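Local structure of transcobalamin-1 (Homo sapiens, 4KKI) at residues A[37-42]-A[279-284]; A[184-189]-A[241-246]; A[334-339]-A[424-429]; A[398-403]-A[428-433]. The protein binds vitamin B12 with femtomolar affinity, carries it in transport and shields it from the acid of the stomach. All blocks are in the same frame, centred on the assembly; numbering follows the deposited sequence.

Contact 1: residues A[37-42]-A[279-284]; sequences KPLLNT and GAFSNP
Thr-42 and Leu-39, one turn apart on helix 37-45, meet loop 279-284 differently. The tight spot is at Thr-42: its methyl CG2, anti to the backbone N, pushes against the loop backbone, 3.1 Å from Ser-282 O and 3.6 Å from Pro-284 N. The hydroxyl turns back on its own helix, OG1 donating to Pro-38 O at 3.0 Å, on the face of that carbonyl opposite the one used by Thr-42 N. An alanine here would probably leave a gap beside Ser-282 O and Pro-284 and take one of two donors from Pro-38 O. The loop joins helices 265-277 and 284-294 of the alpha domain: Gly-279 closes the first with a Schellman motif, a type I turn runs to Ser-282, and Asn-283 is the N-cap of the second, its ND2 bonding Trp-382 O in the beta domain. Deeper in, Leu-39 CD2 lies 3.6 Å from Phe-281 CB, the side chains side by side; toward solvent, exposed Ser-282 directs its CB away from the helix.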
loop_
_atom_site.group_PDB
_atom_site.type_symbol
_atom_site.label_atom_id
_atom_site.label_comp_id
_atom_site.label_asym_id
_atom_site.label_seq_id
_atom_site.Cartn_x
_atom_site.Cartn_y
_atom_site.Cartn_z
ATOM N N LYS A 37 17.925 4.393 9.305
ATOM C CA LYS A 37 18.805 4.741 8.184
ATOM C C LYS A 37 18.621 3.891 6.915
ATOM O O LYS A 37 18.610 4.445 5.814
ATOM C CB LYS A 37 20.279 4.740 8.620
ATOM C CG LYS A 37 21.039 6.025 8.300
ATOM C CD LYS A 37 21.027 6.335 6.809
ATOM C CE LYS A 37 21.891 7.545 6.469
ATOM N NZ LYS A 37 23.344 7.290 6.686
ATOM N N PRO A 38 18.495 2.553 7.053
ATOM C CA PRO A 38 18.290 1.760 5.832
ATOM C C PRO A 38 17.057 2.193 5.049
ATOM O O PRO A 38 17.073 2.163 3.817
ATOM C CB PRO A 38 18.104 0.341 6.372
ATOM C CG PRO A 38 18.909 0.327 7.619
ATOM C CD PRO A 38 18.684 1.682 8.229
ATOM N N LEU A 39 16.008 2.600 5.757
ATOM C CA LEU A 39 14.803 3.097 5.107
ATOM C C LEU A 39 15.134 4.361 4.331
ATOM O O LEU A 39 14.730 4.519 3.179
ATOM C CB LEU A 39 13.712 3.398 6.134
ATOM C CG LEU A 39 13.242 2.255 7.034
ATOM C CD1 LEU A 39 12.083 2.717 7.903
ATOM C CD2 LEU A 39 12.847 1.046 6.207
ATOM N N LEU A 40 15.876 5.255 4.978
ATOM C CA LEU A 40 16.277 6.515 4.368
ATOM C C LEU A 40 17.135 6.250 3.136
ATOM O O LEU A 40 16.882 6.801 2.066
ATOM C CB LEU A 40 17.035 7.386 5.378
ATOM C CG LEU A 40 16.303 7.717 6.686
ATOM C CD1 LEU A 40 17.194 8.497 7.649
ATOM C CD2 LEU A 40 15.018 8.483 6.407
ATOM N N ASN A 41 18.136 5.387 3.289
ATOM C CA ASN A 41 19.011 5.023 2.181
ATOM C C ASN A 41 18.245 4.463 0.991
ATOM O O ASN A 41 18.424 4.922 -0.133
ATOM C CB ASN A 41 20.084 4.031 2.635
ATOM C CG ASN A 41 21.056 4.642 3.622
ATOM O OD1 ASN A 41 21.284 5.851 3.617
ATOM N ND2 ASN A 41 21.638 3.806 4.475
ATOM N N THR A 42 17.383 3.485 1.253
ATOM C CA THR A 42 16.544 2.877 0.222
ATOM C C THR A 42 15.760 3.912 -0.591
ATOM O O THR A 42 15.751 3.871 -1.820
ATOM C CB THR A 42 15.560 1.859 0.841
ATOM O OG1 THR A 42 16.284 0.719 1.320
ATOM C CG2 THR A 42 14.537 1.404 -0.184
ATOM N N GLY A 279 17.293 -5.969 6.223
ATOM C CA GLY A 279 17.099 -5.551 4.845
ATOM C C GLY A 279 15.754 -5.944 4.262
ATOM O O GLY A 279 15.617 -6.084 3.048
ATOM N N ALA A 280 14.757 -6.116 5.124
ATOM C CA ALA A 280 13.429 -6.527 4.676
ATOM C C ALA A 280 12.726 -5.428 3.885
ATOM O O ALA A 280 11.820 -5.702 3.099
ATOM C CB ALA A 280 12.578 -6.953 5.860
ATOM N N PHE A 281 13.149 -4.187 4.093
ATOM C CA PHE A 281 12.504 -3.047 3.452
ATOM C C PHE A 281 13.363 -2.423 2.357
ATOM O O PHE A 281 13.464 -1.200 2.255
ATOM C CB PHE A 281 12.122 -1.999 4.498
ATOM C CG PHE A 281 11.051 -2.455 5.443
ATOM C CD1 PHE A 281 9.715 -2.252 5.144
ATOM C CD2 PHE A 281 11.379 -3.097 6.626
ATOM C CE1 PHE A 281 8.725 -2.676 6.008
ATOM C CE2 PHE A 281 10.392 -3.522 7.495
ATOM C CZ PHE A 281 9.063 -3.312 7.185
ATOM N N SER A 282 13.969 -3.271 1.532
ATOM C CA SER A 282 14.804 -2.810 0.429
ATOM C C SER A 282 13.974 -2.208 -0.706
ATOM O O SER A 282 14.485 -1.444 -1.521
ATOM C CB SER A 282 15.666 -3.958 -0.100
ATOM O OG SER A 282 14.856 -5.044 -0.512
ATOM N N ASN A 283 12.695 -2.562 -0.761
ATOM C CA ASN A 283 11.786 -1.973 -1.737
ATOM C C ASN A 283 11.320 -0.592 -1.259
ATOM O O ASN A 283 10.734 -0.475 -0.184
ATOM C CB ASN A 283 10.591 -2.906 -1.966
ATOM C CG ASN A 283 9.768 -2.526 -3.183
ATOM O OD1 ASN A 283 9.464 -1.353 -3.408
ATOM N ND2 ASN A 283 9.397 -3.526 -3.978
ATOM N N PRO A 284 11.586 0.455 -2.062
ATOM C CA PRO A 284 11.251 1.847 -1.726
ATOM C C PRO A 284 9.776 2.064 -1.393
ATOM O O PRO A 284 9.458 2.940 -0.588
ATOM C CB PRO A 284 11.628 2.621 -3.002
ATOM C CG PRO A 284 11.721 1.588 -4.077
ATOM C CD PRO A 284 12.208 0.352 -3.392
#

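Contact 2: residues A[184-189]-A[241-246]; sequences SVDTGA and TFSTGE
Asp-186 and Ser-243 bring their CA atoms to 5.2 Å where helix 185-203 begins and the chain is about to enter helix 244-252. These are helix starts of the alpha6-alpha6 barrel that lines the cobalamin pocket. The carboxylate of Asp-186 rests on the CB of Ser-243, with OD2 3.3 Å from that carbon. The same OD2 takes a hydrogen bond from N29 of cyanocobalamin and sits 2.8 Å from water 1, which is also 2.9 Å from Glu-246 OE1. Tyr-145 OH is a further partner of OE1. The two acids therefore face each other through a water, which would probably ease the repulsion between them. Ser-243 OG is lodged between its backbone N and carbonyl carbon (chi1 65°), where it bonds Ile-238 O and Asn-240 N, which is likely to steady the loop carrying cobalamin-binding Asn-240. Val-185 CG1 packs alongside, 3.9 Å from Ser-243 OG. One turn along, the methyl CB of Ala-189 packs on backbone, 3.4 Å from Glu-246 O.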
loop_
_atom_site.group_PDB
_atom_site.type_symbol
_atom_site.label_atom_id
_atom_site.label_comp_id
_atom_site.label_asym_id
_atom_site.label_seq_id
_atom_site.Cartn_x
_atom_site.Cartn_y
_atom_site.Cartn_z
ATOM N N SER A 184 -7.565 -8.460 4.039
ATOM C CA SER A 184 -6.477 -7.565 3.658
ATOM C C SER A 184 -6.244 -6.513 4.737
ATOM O O SER A 184 -7.003 -5.547 4.853
ATOM C CB SER A 184 -6.768 -6.893 2.314
ATOM O OG SER A 184 -5.739 -5.978 1.967
ATOM N N VAL A 185 -5.189 -6.704 5.512
ATOM C CA VAL A 185 -4.831 -5.793 6.582
ATOM C C VAL A 185 -4.564 -4.396 6.045
ATOM O O VAL A 185 -5.007 -3.416 6.613
ATOM C CB VAL A 185 -3.594 -6.306 7.336
ATOM C CG1 VAL A 185 -3.127 -5.301 8.372
ATOM C CG2 VAL A 185 -3.898 -7.642 7.980
ATOM N N ASP A 186 -3.844 -4.324 4.937
ATOM C CA ASP A 186 -3.509 -3.048 4.307
ATOM C C ASP A 186 -4.777 -2.272 3.975
ATOM O O ASP A 186 -4.897 -1.085 4.282
ATOM C CB ASP A 186 -2.711 -3.281 3.022
ATOM C CG ASP A 186 -1.601 -4.302 3.192
ATOM O OD1 ASP A 186 -1.917 -5.505 3.311
ATOM O OD2 ASP A 186 -0.416 -3.906 3.193
ATOM N N THR A 187 -5.719 -2.961 3.345
ATOM C CA THR A 187 -6.995 -2.375 2.968
ATOM C C THR A 187 -7.784 -1.939 4.198
ATOM O O THR A 187 -8.285 -0.816 4.259
ATOM C CB THR A 187 -7.823 -3.376 2.149
ATOM O OG1 THR A 187 -7.067 -3.794 1.007
ATOM C CG2 THR A 187 -9.122 -2.747 1.692
ATOM N N GLY A 188 -7.887 -2.834 5.177
ATOM C CA GLY A 188 -8.569 -2.531 6.422
ATOM C C GLY A 188 -7.952 -1.351 7.152
ATOM O O GLY A 188 -8.662 -0.510 7.701
ATOM N N ALA A 189 -6.624 -1.283 7.145
ATOM C CA ALA A 189 -5.911 -0.210 7.826
ATOM C C ALA A 189 -6.171 1.134 7.160
ATOM O O ALA A 189 -6.456 2.125 7.835
ATOM C CB ALA A 189 -4.414 -0.502 7.871
ATOM N N THR A 241 4.925 -8.488 7.164
ATOM C CA THR A 241 5.925 -7.449 7.378
ATOM C C THR A 241 5.540 -6.135 6.706
ATOM O O THR A 241 5.796 -5.052 7.232
ATOM C CB THR A 241 7.295 -7.894 6.830
ATOM O OG1 THR A 241 7.719 -9.078 7.513
ATOM C CG2 THR A 241 8.340 -6.802 7.018
ATOM N N PHE A 242 4.907 -6.240 5.545
ATOM C CA PHE A 242 4.667 -5.075 4.706
ATOM C C PHE A 242 3.278 -4.465 4.890
ATOM O O PHE A 242 2.928 -3.498 4.215
ATOM C CB PHE A 242 4.924 -5.427 3.241
ATOM C CG PHE A 242 6.270 -6.052 3.005
ATOM C CD1 PHE A 242 7.424 -5.288 3.080
ATOM C CD2 PHE A 242 6.383 -7.404 2.719
ATOM C CE1 PHE A 242 8.667 -5.858 2.869
ATOM C CE2 PHE A 242 7.623 -7.981 2.504
ATOM C CZ PHE A 242 8.767 -7.206 2.578
ATOM N N SER A 243 2.495 -5.023 5.808
ATOM C CA SER A 243 1.197 -4.447 6.148
ATOM C C SER A 243 1.219 -3.871 7.560
ATOM O O SER A 243 0.279 -3.205 7.984
ATOM C CB SER A 243 0.088 -5.494 6.035
ATOM O OG SER A 243 0.264 -6.534 6.983
ATOM N N THR A 244 2.304 -4.130 8.281
ATOM C CA THR A 244 2.396 -3.748 9.687
ATOM C C THR A 244 2.460 -2.236 9.898
ATOM O O THR A 244 1.824 -1.701 10.810
ATOM C CB THR A 244 3.608 -4.409 10.355
ATOM O OG1 THR A 244 3.447 -5.834 10.327
ATOM C CG2 THR A 244 3.736 -3.955 11.794
ATOM N N GLY A 245 3.220 -1.554 9.050
ATOM C CA GLY A 245 3.429 -0.121 9.180
ATOM C C GLY A 245 2.142 0.679 9.153
ATOM O O GLY A 245 1.903 1.519 10.019
ATOM N N GLU A 246 1.303 0.412 8.160
ATOM C CA GLU A 246 0.040 1.123 8.041
ATOM C C GLU A 246 -1.011 0.568 8.999
ATOM O O GLU A 246 -1.951 1.268 9.371
ATOM C CB GLU A 246 -0.442 1.133 6.588
ATOM C CG GLU A 246 0.533 1.850 5.654
ATOM C CD GLU A 246 -0.010 2.064 4.252
ATOM O OE1 GLU A 246 -0.786 1.214 3.768
ATOM O OE2 GLU A 246 0.344 3.093 3.635
HETATM O O HOH W 1 0.128 -1.486 4.519
#

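Contact 3: residues A[334-339]-A[424-429]; sequences ISVNYS and ENLEVR. With NAG (2-acetamido-2-deoxy-beta-D-glucopyranose), chain H.
The Tyr-338 ring presents its edge to Leu-426, whose CB lies near the ring plane, while Val-428 CG2 approaches obliquely, 3.8 Å from Tyr-338 CE1. Phe-373 and residues Val-361, Met-362 and Ala-365 of helix 358-368 pack on the same tyrosine. The other flat group is the guanidinium of Arg-429, which receives the Glu-427 carboxylate at its edge and in its plane: NE bonds OE2 of Glu-427 at 2.9 Å, NH2 bonds OE1, and both nitrogens come from above the carboxylate plane. Arg-341 is a second cation for OE2. Between the tyrosine on one face and this ion pair on the other, the strands run parallel, their axes 9° apart. Asn-337 N donates to Glu-424 O, Ser-339 N to Leu-426 O, and Val-428 N returns to Ser-339 O at 2.9 Å. Val-336 CG2 and Leu-426 CD1 touch at 3.6 Å. Asn-337 extends its CG anti to the backbone N (chi1 179°), and its ND2 is bonded covalently to C1 of an N-acetylglucosamine. That ND2 also makes a weak bond to Asn-425 OD1 at 3.3 Å. Asn-337, Tyr-338 and Ser-339 spell an N-glycosylation sequon. The parallel pairing of the beta domain's first and last strands, at the interior of a mixed sheet, is consistent with the ubiquitin-like clan of its family.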
loop_
_atom_site.group_PDB
_atom_site.type_symbol
_atom_site.label_atom_id
_atom_site.label_comp_id
_atom_site.label_asym_id
_atom_site.label_seq_id
_atom_site.Cartn_x
_atom_site.Cartn_y
_atom_site.Cartn_z
ATOM N N ILE A 334 21.016 -23.839 -7.392
ATOM C CA ILE A 334 19.938 -24.328 -6.561
ATOM C C ILE A 334 18.790 -24.854 -7.419
ATOM O O ILE A 334 18.633 -24.454 -8.563
ATOM C CB ILE A 334 19.528 -23.247 -5.528
ATOM C CG1 ILE A 334 19.463 -23.853 -4.134
ATOM C CG2 ILE A 334 18.246 -22.505 -5.899
ATOM C CD1 ILE A 334 20.608 -23.419 -3.255
ATOM N N SER A 335 18.004 -25.761 -6.861
ATOM C CA SER A 335 16.903 -26.366 -7.607
ATOM C C SER A 335 15.576 -26.293 -6.857
ATOM O O SER A 335 15.530 -26.446 -5.635
ATOM C CB SER A 335 17.222 -27.819 -7.969
ATOM O OG SER A 335 18.176 -27.884 -9.014
ATOM N N VAL A 336 14.497 -26.062 -7.602
ATOM C CA VAL A 336 13.167 -25.924 -7.017
ATOM C C VAL A 336 12.098 -26.636 -7.843
ATOM O O VAL A 336 12.315 -26.972 -9.006
ATOM C CB VAL A 336 12.759 -24.441 -6.898
ATOM C CG1 VAL A 336 13.626 -23.720 -5.876
ATOM C CG2 VAL A 336 12.843 -23.763 -8.257
ATOM N N ASN A 337 10.939 -26.852 -7.232
ATOM C CA ASN A 337 9.790 -27.413 -7.932
ATOM C C ASN A 337 8.849 -26.303 -8.397
ATOM O O ASN A 337 7.930 -25.911 -7.679
ATOM C CB ASN A 337 9.047 -28.403 -7.029
ATOM C CG ASN A 337 7.828 -29.014 -7.700
ATOM O OD1 ASN A 337 7.793 -29.186 -8.920
ATOM N ND2 ASN A 337 6.815 -29.338 -6.900
ATOM N N TYR A 338 9.089 -25.796 -9.603
ATOM C CA TYR A 338 8.284 -24.714 -10.161
ATOM C C TYR A 338 7.047 -25.232 -10.882
ATOM O O TYR A 338 7.147 -26.031 -11.814
ATOM C CB TYR A 338 9.119 -23.868 -11.120
ATOM C CG TYR A 338 8.355 -22.746 -11.788
ATOM C CD1 TYR A 338 7.938 -21.637 -11.063
ATOM C CD2 TYR A 338 8.063 -22.789 -13.146
ATOM C CE1 TYR A 338 7.247 -20.606 -11.667
ATOM C CE2 TYR A 338 7.371 -21.762 -13.759
ATOM C CZ TYR A 338 6.966 -20.672 -13.015
ATOM O OH TYR A 338 6.279 -19.644 -13.618
ATOM N N SER A 339 5.880 -24.763 -10.454
ATOM C CA SER A 339 4.629 -25.198 -11.058
ATOM C C SER A 339 3.723 -24.025 -11.419
ATOM O O SER A 339 3.721 -22.994 -10.746
ATOM C CB SER A 339 3.894 -26.172 -10.132
ATOM O OG SER A 339 3.532 -25.548 -8.914
ATOM N N GLU A 424 12.429 -25.780 -2.749
ATOM C CA GLU A 424 11.189 -25.037 -2.564
ATOM C C GLU A 424 10.140 -25.401 -3.611
ATOM O O GLU A 424 10.441 -25.498 -4.800
ATOM C CB GLU A 424 11.455 -23.531 -2.598
ATOM C CG GLU A 424 11.272 -22.839 -1.260
ATOM C CD GLU A 424 11.343 -21.329 -1.372
ATOM O OE1 GLU A 424 10.593 -20.645 -0.645
ATOM O OE2 GLU A 424 12.147 -20.827 -2.183
ATOM N N ASN A 425 8.906 -25.607 -3.159
ATOM C CA ASN A 425 7.784 -25.817 -4.066
ATOM C C ASN A 425 7.196 -24.487 -4.534
ATOM O O ASN A 425 6.189 -24.022 -4.002
ATOM C CB ASN A 425 6.694 -26.661 -3.398
ATOM C CG ASN A 425 7.148 -28.076 -3.109
ATOM O OD1 ASN A 425 7.918 -28.662 -3.870
ATOM N ND2 ASN A 425 6.671 -28.635 -2.002
ATOM N N LEU A 426 7.837 -23.879 -5.527
ATOM C CA LEU A 426 7.380 -22.603 -6.066
ATOM C C LEU A 426 6.180 -22.798 -6.980
ATOM O O LEU A 426 6.146 -23.727 -7.787
ATOM C CB LEU A 426 8.505 -21.919 -6.837
ATOM C CG LEU A 426 9.802 -21.728 -6.057
ATOM C CD1 LEU A 426 10.832 -21.035 -6.926
ATOM C CD2 LEU A 426 9.544 -20.939 -4.783
ATOM N N GLU A 427 5.197 -21.914 -6.863
ATOM C CA GLU A 427 3.981 -22.050 -7.649
ATOM C C GLU A 427 3.386 -20.702 -8.025
ATOM O O GLU A 427 3.315 -19.790 -7.201
ATOM C CB GLU A 427 2.950 -22.879 -6.882
ATOM C CG GLU A 427 1.624 -23.054 -7.600
ATOM C CD GLU A 427 0.632 -23.862 -6.789
ATOM O OE1 GLU A 427 1.048 -24.479 -5.785
ATOM O OE2 GLU A 427 -0.563 -23.877 -7.149
ATOM N N VAL A 428 2.968 -20.579 -9.279
ATOM C CA VAL A 428 2.179 -19.437 -9.708
ATOM C C VAL A 428 0.765 -19.926 -10.005
ATOM O O VAL A 428 0.560 -20.743 -10.902
ATOM C CB VAL A 428 2.770 -18.762 -10.950
ATOM C CG1 VAL A 428 2.041 -17.458 -11.226
ATOM C CG2 VAL A 428 4.256 -18.509 -10.754
ATOM N N ARG A 429 -0.203 -19.422 -9.246
ATOM C CA ARG A 429 -1.555 -19.969 -9.253
ATOM C C ARG A 429 -2.608 -18.976 -9.748
ATOM O O ARG A 429 -2.643 -17.825 -9.318
ATOM C CB ARG A 429 -1.913 -20.454 -7.844
ATOM C CG ARG A 429 -3.337 -20.962 -7.673
ATOM C CD ARG A 429 -3.589 -21.383 -6.230
ATOM N NE ARG A 429 -2.605 -22.359 -5.766
ATOM C CZ ARG A 429 -2.541 -22.832 -4.525
ATOM N NH1 ARG A 429 -3.407 -22.422 -3.609
ATOM N NH2 ARG A 429 -1.609 -23.718 -4.198
HETATM C C1 NAG H . 6.076 -30.443 -7.455
HETATM C C2 NAG H . 5.884 -31.561 -6.433
HETATM C C3 NAG H . 5.125 -32.729 -7.046
HETATM C C4 NAG H . 3.830 -32.235 -7.673
HETATM C C5 NAG H . 4.087 -31.065 -8.615
HETATM C C6 NAG H . 2.760 -30.500 -9.106
HETATM C C7 NAG H . 7.352 -32.130 -4.591
HETATM C C8 NAG H . 8.378 -33.135 -4.155
HETATM N N2 NAG H . 7.159 -32.008 -5.902
HETATM O O3 NAG H . 4.831 -33.681 -6.049
HETATM O O4 NAG H . 3.221 -33.286 -8.391
HETATM O O5 NAG H . 4.826 -30.039 -7.980
HETATM O O6 NAG H . 3.002 -29.346 -9.876
HETATM O O7 NAG H . 6.734 -31.468 -3.757
#

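Contact 4: residues A[398-403]-A[428-433]; sequences DRTYWE and VRWSKY
Strands 400-403 and 428-432 pair antiparallel in the sheet of the beta domain and contribute Trp-402, Glu-403 and, just after the second strand, Tyr-433 to the cobalamin site. Tyr-401 with Ser-431 and Glu-403 with Arg-429 are the hydrogen-bonded pairs. Both Glu-403–Arg-429 backbone bonds are 2.7 Å long. At the non-hydrogen-bonded pair between them, Trp-430 turns its edge to the face of Trp-402, an edge-to-face contact with planes at 64°; Trp-430 CE3 stands 3.4 Å from Trp-402 CE2. Trp-402 NE1 bonds Leu-392 O, which fixes the indole's rotation, and Trp-402 O accepts from cyanocobalamin N45. An alanine at Trp-402 would probably leave the edge of Trp-430 without its face and Leu-392 O without that donor. Thr-400 comes obliquely against the six-membered ring of Trp-430, its CB 3.4 Å from CZ2 of that indole. On the sheet face of Tyr-401 and Glu-403, Ser-431 OG donates to Glu-403 OE2 at 3.1 Å, on the anti side of the carboxylate. Where the strand runs out, Tyr-433 N bonds Arg-399 O, while Tyr-433 CB sits over one face of the Arg-399 guanidinium, 3.3 Å from NH1. Tyr-401 CD1 touches the edge of the Tyr-433 ring. Tyr-433 OH bonds N52 of cyanocobalamin and, at 3.0 Å, water 2, which donates to Thr-400 O.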
loop_
_atom_site.group_PDB
_atom_site.type_symbol
_atom_site.label_atom_id
_atom_site.label_comp_id
_atom_site.label_asym_id
_atom_site.label_seq_id
_atom_site.Cartn_x
_atom_site.Cartn_y
_atom_site.Cartn_z
ATOM N N ASP A 398 -13.252 -9.442 -13.346
ATOM C CA ASP A 398 -13.432 -10.859 -13.058
ATOM C C ASP A 398 -12.861 -11.214 -11.688
ATOM O O ASP A 398 -13.058 -12.324 -11.195
ATOM C CB ASP A 398 -12.775 -11.723 -14.138
ATOM C CG ASP A 398 -13.431 -11.559 -15.496
ATOM O OD1 ASP A 398 -14.633 -11.222 -15.543
ATOM O OD2 ASP A 398 -12.742 -11.766 -16.518
ATOM N N ARG A 399 -12.152 -10.260 -11.085
ATOM C CA ARG A 399 -11.545 -10.443 -9.769
ATOM C C ARG A 399 -10.571 -11.621 -9.774
ATOM O O ARG A 399 -10.489 -12.381 -8.810
ATOM C CB ARG A 399 -12.625 -10.617 -8.692
ATOM C CG ARG A 399 -13.753 -9.597 -8.792
ATOM C CD ARG A 399 -14.823 -9.793 -7.725
ATOM N NE ARG A 399 -14.447 -9.195 -6.446
ATOM C CZ ARG A 399 -14.136 -9.890 -5.358
ATOM N NH1 ARG A 399 -14.161 -11.215 -5.388
ATOM N NH2 ARG A 399 -13.806 -9.261 -4.239
ATOM N N THR A 400 -9.836 -11.762 -10.872
ATOM C CA THR A 400 -8.887 -12.855 -11.035
ATOM C C THR A 400 -7.460 -12.330 -11.096
ATOM O O THR A 400 -7.224 -11.213 -11.556
ATOM C CB THR A 400 -9.161 -13.642 -12.326
ATOM O OG1 THR A 400 -8.969 -12.784 -13.458
ATOM C CG2 THR A 400 -10.581 -14.180 -12.336
ATOM N N TYR A 401 -6.507 -13.139 -10.642
ATOM C CA TYR A 401 -5.101 -12.751 -10.683
ATOM C C TYR A 401 -4.170 -13.949 -10.530
ATOM O O TYR A 401 -4.601 -15.042 -10.167
ATOM C CB TYR A 401 -4.795 -11.725 -9.592
ATOM C CG TYR A 401 -4.706 -12.307 -8.198
ATOM C CD1 TYR A 401 -5.846 -12.733 -7.527
ATOM C CD2 TYR A 401 -3.483 -12.421 -7.548
ATOM C CE1 TYR A 401 -5.769 -13.262 -6.251
ATOM C CE2 TYR A 401 -3.396 -12.947 -6.272
ATOM C CZ TYR A 401 -4.542 -13.366 -5.628
ATOM O OH TYR A 401 -4.461 -13.890 -4.359
ATOM N N TRP A 402 -2.890 -13.730 -10.811
ATOM C CA TRP A 402 -1.879 -14.759 -10.611
ATOM C C TRP A 402 -1.255 -14.614 -9.227
ATOM O O TRP A 402 -0.757 -13.547 -8.867
ATOM C CB TRP A 402 -0.803 -14.689 -11.698
ATOM C CG TRP A 402 -1.306 -15.052 -13.065
ATOM C CD1 TRP A 402 -1.646 -14.193 -14.071
ATOM C CD2 TRP A 402 -1.530 -16.372 -13.576
ATOM N NE1 TRP A 402 -2.066 -14.894 -15.174
ATOM C CE2 TRP A 402 -2.004 -16.238 -14.896
ATOM C CE3 TRP A 402 -1.377 -17.658 -13.044
ATOM C CZ2 TRP A 402 -2.325 -17.334 -15.694
ATOM C CZ3 TRP A 402 -1.696 -18.748 -13.838
ATOM C CH2 TRP A 402 -2.166 -18.579 -15.147
ATOM N N GLU A 403 -1.294 -15.695 -8.454
ATOM C CA GLU A 403 -0.793 -15.684 -7.084
ATOM C C GLU A 403 0.528 -16.439 -6.981
ATOM O O GLU A 403 0.687 -17.513 -7.561
ATOM C CB GLU A 403 -1.830 -16.303 -6.146
ATOM C CG GLU A 403 -1.463 -16.259 -4.675
ATOM C CD GLU A 403 -2.455 -17.014 -3.810
ATOM O OE1 GLU A 403 -2.477 -16.783 -2.584
ATOM O OE2 GLU A 403 -3.213 -17.844 -4.359
ATOM N N VAL A 428 2.968 -20.579 -9.279
ATOM C CA VAL A 428 2.179 -19.437 -9.708
ATOM C C VAL A 428 0.765 -19.926 -10.005
ATOM O O VAL A 428 0.560 -20.743 -10.902
ATOM C CB VAL A 428 2.770 -18.762 -10.950
ATOM C CG1 VAL A 428 2.041 -17.458 -11.226
ATOM C CG2 VAL A 428 4.256 -18.509 -10.754
ATOM N N ARG A 429 -0.203 -19.422 -9.246
ATOM C CA ARG A 429 -1.555 -19.969 -9.253
ATOM C C ARG A 429 -2.608 -18.976 -9.748
ATOM O O ARG A 429 -2.643 -17.825 -9.318
ATOM C CB ARG A 429 -1.913 -20.454 -7.844
ATOM C CG ARG A 429 -3.337 -20.962 -7.673
ATOM C CD ARG A 429 -3.589 -21.383 -6.230
ATOM N NE ARG A 429 -2.605 -22.359 -5.766
ATOM C CZ ARG A 429 -2.541 -22.832 -4.525
ATOM N NH1 ARG A 429 -3.407 -22.422 -3.609
ATOM N NH2 ARG A 429 -1.609 -23.718 -4.198
ATOM N N TRP A 430 -3.464 -19.439 -10.652
ATOM C CA TRP A 430 -4.597 -18.649 -11.119
ATOM C C TRP A 430 -5.662 -18.594 -10.025
ATOM O O TRP A 430 -6.225 -19.620 -9.655
ATOM C CB TRP A 430 -5.166 -19.274 -12.393
ATOM C CG TRP A 430 -6.325 -18.539 -12.976
ATOM C CD1 TRP A 430 -7.630 -18.938 -12.977
ATOM C CD2 TRP A 430 -6.290 -17.276 -13.649
ATOM N NE1 TRP A 430 -8.409 -18.002 -13.610
ATOM C CE2 TRP A 430 -7.612 -16.971 -14.031
ATOM C CE3 TRP A 430 -5.269 -16.374 -13.967
ATOM C CZ2 TRP A 430 -7.940 -15.803 -14.716
ATOM C CZ3 TRP A 430 -5.597 -15.213 -14.646
ATOM C CH2 TRP A 430 -6.923 -14.937 -15.012
ATOM N N SER A 431 -5.933 -17.399 -9.504
ATOM C CA SER A 431 -6.783 -17.272 -8.321
ATOM C C SER A 431 -7.836 -16.167 -8.419
ATOM O O SER A 431 -7.759 -15.291 -9.281
ATOM C CB SER A 431 -5.920 -17.045 -7.078
ATOM O OG SER A 431 -4.901 -18.024 -6.980
ATOM N N LYS A 432 -8.812 -16.219 -7.518
ATOM C CA LYS A 432 -9.874 -15.222 -7.460
ATOM C C LYS A 432 -9.749 -14.411 -6.175
ATOM O O LYS A 432 -9.014 -14.795 -5.264
ATOM C CB LYS A 432 -11.247 -15.900 -7.488
ATOM C CG LYS A 432 -11.350 -17.113 -8.401
ATOM C CD LYS A 432 -11.314 -16.727 -9.869
ATOM C CE LYS A 432 -11.682 -17.907 -10.758
ATOM N NZ LYS A 432 -10.795 -19.081 -10.523
ATOM N N TYR A 433 -10.468 -13.294 -6.096
ATOM C CA TYR A 433 -10.539 -12.533 -4.852
ATOM C C TYR A 433 -11.599 -13.155 -3.947
ATOM O O TYR A 433 -11.614 -12.913 -2.740
ATOM C CB TYR A 433 -10.907 -11.066 -5.102
ATOM C CG TYR A 433 -9.998 -10.288 -6.032
ATOM C CD1 TYR A 433 -8.740 -10.760 -6.385
ATOM C CD2 TYR A 433 -10.405 -9.063 -6.549
ATOM C CE1 TYR A 433 -7.921 -10.037 -7.237
ATOM C CE2 TYR A 433 -9.597 -8.337 -7.397
ATOM C CZ TYR A 433 -8.357 -8.826 -7.739
ATOM O OH TYR A 433 -7.556 -8.096 -8.586
HETATM O O HOH W 2 -6.724 -8.462 -11.453
#

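Contacts 1 and 2 belong to the alpha domain and touch, Phe-281 packing on Thr-241 and Phe-242; contact 2 is nested within the loop that contact 1 closes. Contacts 3 and 4 lie in the beta domain and share strand 426-432, one using each side of it, with centres about 17 Å apart. Contacts 2 and 3 are buried, 1 and 4 only partly so. The chemistry follows: neither alpha-domain contact has a direct hydrogen bond across it; contact 1 is packing, and contact 2 adds a water between two acids, whereas the strand pairs are joined by backbone bonds. Contacts 2 and 4 supply cobalamin partners from the two domains; contact 3 carries a glycan instead.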